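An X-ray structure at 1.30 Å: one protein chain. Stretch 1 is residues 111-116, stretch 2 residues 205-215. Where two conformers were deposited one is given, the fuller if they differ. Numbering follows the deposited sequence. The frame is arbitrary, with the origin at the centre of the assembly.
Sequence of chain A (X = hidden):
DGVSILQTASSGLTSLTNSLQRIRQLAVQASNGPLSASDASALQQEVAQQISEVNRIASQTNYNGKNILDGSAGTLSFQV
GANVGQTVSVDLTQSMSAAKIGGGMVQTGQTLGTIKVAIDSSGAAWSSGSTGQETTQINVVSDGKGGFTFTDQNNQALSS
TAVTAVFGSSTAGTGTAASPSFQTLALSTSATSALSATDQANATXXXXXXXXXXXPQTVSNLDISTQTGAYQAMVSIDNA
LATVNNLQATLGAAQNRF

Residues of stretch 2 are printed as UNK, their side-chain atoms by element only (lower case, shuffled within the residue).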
# COMPACT_ATOMS: atom_id res chain seq x y z
N THR A 111 -9.11 -6.31 0.21
CA THR A 111 -9.66 -6.69 1.50
C THR A 111 -8.55 -6.57 2.55
O THR A 111 -7.53 -7.24 2.48
CB THR A 111 -10.29 -8.09 1.47
OG1 THR A 111 -11.39 -8.06 0.54
CG2 THR A 111 -10.83 -8.48 2.84
N LEU A 112 -8.78 -5.70 3.52
CA LEU A 112 -7.83 -5.39 4.57
C LEU A 112 -7.93 -6.36 5.73
O LEU A 112 -6.96 -6.56 6.46
CB LEU A 112 -8.03 -3.95 5.08
CG LEU A 112 -7.95 -2.87 4.00
CD1 LEU A 112 -8.23 -1.49 4.60
CD2 LEU A 112 -6.59 -2.87 3.33
N GLY A 113 -9.11 -6.93 5.94
CA GLY A 113 -9.35 -7.90 7.01
C GLY A 113 -10.82 -8.21 7.11
O GLY A 113 -11.65 -7.50 6.54
N THR A 114 -11.13 -9.27 7.86
CA THR A 114 -12.48 -9.72 8.10
C THR A 114 -12.68 -9.84 9.61
O THR A 114 -11.87 -10.45 10.32
CB THR A 114 -12.70 -11.08 7.42
OG1 THR A 114 -12.51 -10.91 6.02
CG2 THR A 114 -14.09 -11.64 7.71
N ILE A 115 -13.77 -9.25 10.09
CA ILE A 115 -14.09 -9.16 11.52
C ILE A 115 -15.30 -10.05 11.80
O ILE A 115 -16.33 -9.92 11.13
CB ILE A 115 -14.43 -7.71 11.96
CG1 ILE A 115 -13.36 -6.72 11.48
CG2 ILE A 115 -14.68 -7.64 13.45
CD1 ILE A 115 -13.80 -5.28 11.54
N LYS A 116 -15.19 -10.94 12.79
CA LYS A 116 -16.35 -11.73 13.23
C LYS A 116 -17.23 -10.87 14.14
O LYS A 116 -16.74 -10.30 15.10
CB LYS A 116 -15.91 -13.02 13.95
CG LYS A 116 -17.08 -13.85 14.48
CD LYS A 116 -16.63 -15.04 15.31
CE LYS A 116 -17.82 -15.87 15.75
NZ LYS A 116 -17.41 -17.06 16.54
N UNK A 205 -8.25 -6.97 17.86
CA UNK A 205 -6.97 -7.22 17.22
C UNK A 205 -7.08 -7.07 15.70
O UNK A 205 -6.17 -6.54 15.07
c UNK A 205 -6.44 -8.60 17.58
N UNK A 206 -8.17 -7.55 15.11
CA UNK A 206 -8.36 -7.39 13.66
C UNK A 206 -8.53 -5.93 13.26
O UNK A 206 -7.99 -5.49 12.25
c UNK A 206 -9.78 -8.18 11.67
s UNK A 206 -8.34 -8.59 10.67
c UNK A 206 -9.54 -8.24 13.17
c UNK A 206 -8.31 -10.37 10.83
N UNK A 207 -9.26 -5.15 14.06
CA UNK A 207 -9.38 -3.72 13.79
C UNK A 207 -8.00 -3.03 13.84
O UNK A 207 -7.69 -2.19 12.98
c UNK A 207 -10.39 -3.06 14.75
c UNK A 207 -11.78 -3.60 14.47
c UNK A 207 -10.38 -1.53 14.64
N UNK A 208 -7.17 -3.40 14.81
CA UNK A 208 -5.81 -2.87 14.88
C UNK A 208 -5.00 -3.24 13.64
O UNK A 208 -4.29 -2.39 13.09
c UNK A 208 -5.10 -3.33 16.15
N UNK A 209 -5.10 -4.51 13.21
CA UNK A 209 -4.46 -4.98 11.96
C UNK A 209 -4.87 -4.08 10.82
O UNK A 209 -4.03 -3.50 10.15
o UNK A 209 -4.63 -9.21 10.43
c UNK A 209 -4.90 -8.26 9.70
c UNK A 209 -4.46 -6.84 10.12
n UNK A 209 -5.58 -8.40 8.53
c UNK A 209 -4.85 -6.44 11.57
N UNK A 210 -6.18 -3.98 10.61
CA UNK A 210 -6.72 -3.22 9.50
C UNK A 210 -6.21 -1.78 9.52
O UNK A 210 -5.79 -1.25 8.47
c UNK A 210 -8.81 -2.24 8.52
c UNK A 210 -8.25 -3.25 9.51
c UNK A 210 -10.21 -4.94 9.52
c UNK A 210 -8.75 -4.66 9.17
N UNK A 211 -6.21 -1.14 10.69
CA UNK A 211 -5.72 0.24 10.77
C UNK A 211 -4.23 0.35 10.42
O UNK A 211 -3.81 1.35 9.83
n UNK A 211 -7.88 2.08 11.24
c UNK A 211 -6.02 0.87 12.14
o UNK A 211 -8.15 1.15 13.27
c UNK A 211 -7.44 1.37 12.25
N UNK A 212 -3.43 -0.65 10.78
CA UNK A 212 -2.00 -0.65 10.44
C UNK A 212 -1.79 -0.90 8.94
O UNK A 212 -0.99 -0.21 8.31
c UNK A 212 -1.27 -1.70 11.26
N UNK A 213 -2.49 -1.87 8.36
CA UNK A 213 -2.39 -2.18 6.92
C UNK A 213 -2.85 -0.97 6.09
O UNK A 213 -2.32 -0.73 4.99
c UNK A 213 -3.10 -3.76 5.07
c UNK A 213 -2.52 -4.66 7.30
c UNK A 213 -3.14 -3.48 6.56
N UNK A 214 -3.81 -0.21 6.61
CA UNK A 214 -4.29 0.99 5.96
C UNK A 214 -3.23 2.10 5.88
O UNK A 214 -3.37 3.00 5.07
n UNK A 214 -6.81 3.56 6.50
c UNK A 214 -6.36 2.47 5.90
o UNK A 214 -6.63 2.20 4.75
c UNK A 214 -5.50 1.52 6.73
N UNK A 215 -2.20 2.03 6.72
CA UNK A 215 -1.18 3.06 6.80
C UNK A 215 0.20 2.40 6.75
O UNK A 215 0.96 2.42 7.74
c UNK A 215 0.45 5.60 7.63
n UNK A 215 1.78 7.18 6.10
c UNK A 215 -1.01 5.35 7.95
c UNK A 215 0.55 6.92 6.89
c UNK A 215 -1.36 3.87 8.09

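Position 205 carries a single side-chain carbon, which is out of reach of stretch 1: Ala205. At 206 the side chain is an unbranched run of two carbons, a sulfur and a terminal carbon, the mark of a thioether. The sulfur lies 3.9 Å from CA of Gly113, and the carbon before it 3.4 Å from O of Thr114. This is Met206, modelled in two conformers, of which one is given; that second carbon, CG, also packs 3.9 Å from CG1 of Ile115.

Position 207 has one carbon bearing two more, a fork that ends at once, and one tip lies 3.9 Å from CD1 of Ile115. Three carbons in this pattern give Val207, the tip being CG2. Position 208, again with one carbon and out of reach, is Ala208.

At 209 three carbons run in line and the third holds one oxygen and one nitrogen, an amide one methylene longer than that of asparagine. The nitrogen lies 3.1 Å from O of Leu112. The three-carbon chain ending in an amide makes this Gln209. With hydrogens placed, NE2 donates to that carbonyl at an N-H...O angle of 152°.

Position 210 has four carbons, forked at the first with one arm two carbons long. The one-carbon arm lies 3.9 Å from CB of Leu112, and the end of the longer arm 4.1 Å from CG1 of Ile115. This is Ile210, the two atoms being CG2 and CD1. Position 211 has two carbons, the second bearing oxygen and nitrogen; CB points away from the strand, and the residue is Asn211. The lone carbon at 212 makes Ala212, also out of reach.

Position 213 repeats the three-carbon fork, one tip 4.0 Å from CD2 of Leu112: Val213, through CG1. At 214 two carbons end in an amide whose oxygen is 4.0 Å from CD1 of Leu112; this is Asn214, whose ND2 is hydrogen-bonded elsewhere in the structure. At 215 four carbons in a row end in nitrogen, and none reaches stretch 1: Lys215.

The strand and helix run nearly antiparallel, at 172°, with axes approaching to 7.5 Å. Leu112 pairs with Ile210 (CA to CA 5.5 Å) and Ile115 with Met206 (CA to CA 6.4 Å), so the strand ascends as the helix descends. Between these pairs Gly113 leaves room: an ideal CB there would sit 2.7 Å from SD of Met206 and 2.8 Å from CG1 of Ile210, both clashes. The contact, burying 416 Å² in total, is mainly apolar packing, with the single cross-stretch hydrogen bond from Gln209 satisfying the carbonyl of Leu112.

Stretch 2 205-215: AMVAQINAVNK
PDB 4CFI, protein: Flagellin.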